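PDB 6WT8: STING-associated CdnE c-di-GMP synthase from Flavobacteriaceae, which synthesises the cyclic dinucleotide c-di-GMP, probably from GTP, as the CD-NTase of a bacterial CBASS defence system, probably to activate its partner STING protein. Local coordinates for residues A[314-317]-A[318-321]. Sequence-based numbering, arbitrary orientation.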
loop_
_atom_site.group_PDB
_atom_site.type_symbol
_atom_site.label_atom_id
_atom_site.label_comp_id
_atom_site.label_asym_id
_atom_site.label_seq_id
_atom_site.Cartn_x
_atom_site.Cartn_y
_atom_site.Cartn_z
ATOM N N SER A 314 -15.597 19.573 -4.276
ATOM C CA SER A 314 -16.620 20.589 -4.002
ATOM C C SER A 314 -16.844 20.860 -2.525
ATOM O O SER A 314 -17.349 21.936 -2.188
ATOM C CB SER A 314 -17.956 20.199 -4.663
ATOM O OG SER A 314 -18.500 19.088 -4.017
ATOM N N ASN A 315 -16.502 19.942 -1.640
ATOM C CA ASN A 315 -16.918 20.034 -0.239
ATOM C C ASN A 315 -15.681 20.102 0.650
ATOM O O ASN A 315 -15.038 19.078 0.914
ATOM C CB ASN A 315 -17.792 18.839 0.095
ATOM C CG ASN A 315 -18.403 18.929 1.447
ATOM O OD1 ASN A 315 -17.861 19.547 2.379
ATOM N ND2 ASN A 315 -19.546 18.258 1.601
ATOM N N LYS A 316 -15.369 21.320 1.149
ATOM C CA LYS A 316 -14.133 21.529 1.907
ATOM C C LYS A 316 -14.146 20.752 3.216
ATOM O O LYS A 316 -13.167 20.083 3.531
ATOM C CB LYS A 316 -13.917 23.044 2.191
ATOM C CG LYS A 316 -12.605 23.311 2.960
ATOM C CD LYS A 316 -12.523 24.811 3.252
ATOM C CE LYS A 316 -11.182 25.281 3.803
ATOM N NZ LYS A 316 -10.382 24.239 4.444
ATOM N N SER A 317 -15.228 20.833 4.017
ATOM C CA SER A 317 -15.185 20.135 5.312
ATOM C C SER A 317 -15.059 18.630 5.126
ATOM O O SER A 317 -14.354 17.955 5.895
ATOM C CB SER A 317 -16.416 20.477 6.176
ATOM O OG SER A 317 -17.611 20.023 5.575
ATOM N N TYR A 318 -15.698 18.085 4.088
ATOM C CA TYR A 318 -15.541 16.668 3.779
ATOM C C TYR A 318 -14.091 16.344 3.435
ATOM O O TYR A 318 -13.495 15.398 3.982
ATOM C CB TYR A 318 -16.457 16.300 2.614
ATOM C CG TYR A 318 -16.372 14.855 2.245
ATOM C CD1 TYR A 318 -16.836 13.881 3.111
ATOM C CD2 TYR A 318 -15.794 14.449 1.063
ATOM C CE1 TYR A 318 -16.736 12.534 2.787
ATOM C CE2 TYR A 318 -15.698 13.120 0.732
ATOM C CZ TYR A 318 -16.171 12.179 1.593
ATOM O OH TYR A 318 -16.066 10.861 1.244
ATOM N N ARG A 319 -13.489 17.100 2.504
ATOM C CA ARG A 319 -12.145 16.681 2.118
ATOM C C ARG A 319 -11.163 16.889 3.255
ATOM O O ARG A 319 -10.234 16.084 3.425
ATOM C CB ARG A 319 -11.713 17.413 0.850
ATOM C CG ARG A 319 -10.782 18.532 0.990
ATOM C CD ARG A 319 -10.430 19.154 -0.380
ATOM N NE ARG A 319 -10.502 20.589 -0.193
ATOM C CZ ARG A 319 -11.408 21.416 -0.711
ATOM N NH1 ARG A 319 -12.376 21.012 -1.522
ATOM N NH2 ARG A 319 -11.347 22.694 -0.383
ATOM N N ASP A 320 -11.398 17.895 4.090
ATOM C CA ASP A 320 -10.444 18.202 5.140
ATOM C C ASP A 320 -10.394 17.132 6.215
ATOM O O ASP A 320 -9.438 17.118 7.012
ATOM C CB ASP A 320 -10.800 19.543 5.772
ATOM C CG ASP A 320 -10.323 20.704 4.949
ATOM O OD1 ASP A 320 -9.570 20.493 3.968
ATOM O OD2 ASP A 320 -10.738 21.840 5.268
ATOM N N ASN A 321 -11.370 16.233 6.274
ATOM C CA ASN A 321 -11.399 15.245 7.340
ATOM C C ASN A 321 -11.097 13.826 6.864
ATOM O O ASN A 321 -11.209 12.881 7.645
ATOM C CB ASN A 321 -12.763 15.336 8.045
ATOM C CG ASN A 321 -12.821 16.549 8.972
ATOM O OD1 ASN A 321 -12.263 16.519 10.070
ATOM N ND2 ASN A 321 -13.394 17.648 8.489
HETATM O O HOH W 1 -9.374 22.328 1.916
#
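Asn315 caps the short helix 316-320: its OD1 accepts from Tyr318 N at 3.1 Å, a nearly straight N-H bond whose donor nevertheless stands well above the amide plane. With CG swung beside its own carbonyl carbon (chi1 -173°), the amide lies against Tyr318 CB, Asn315 CG to Tyr318 CB 3.5 Å, and the two side chains cross at about a right angle.

Within the backbone of this single turn, Arg319 N donates to Asn315 O, and Asp320 N to Lys316 O at 2.9 Å. At the C-terminal end a side chain joins in, as Asn321 ND2 reaches back to Ser317 O at 2.8 Å, with that oxygen close to the plane of the donating amide.

A salt bridge links Lys316 and Asp320, four residues apart. The lysine chain is extended until it bends at chi4 (-22°), which brings Lys316 NZ to 2.6 Å from Asp320 OD2, on the carboxylate's syn side; OD2 also rests against Lys316 CG. Asp320 OD1 accepts from a water whose oxygen lies 3.0 Å from Arg319 NE, which donates to it; Lys316 NZ adds a weak bond to the same water, so the water ties all three charged groups together. Lys316 CA and CB cover one face of the Arg319 guanidinium.

The turn sits on the surface, where Asn315 breaks from helix 300-314 and starts the next helix. Tyr318 OH bonds back to Glu308 and Arg319 NH1 to Ile312 O, both on helix 300-314, while the arginine side chain also packs on Cys336 and Leu340 of helix 336-360.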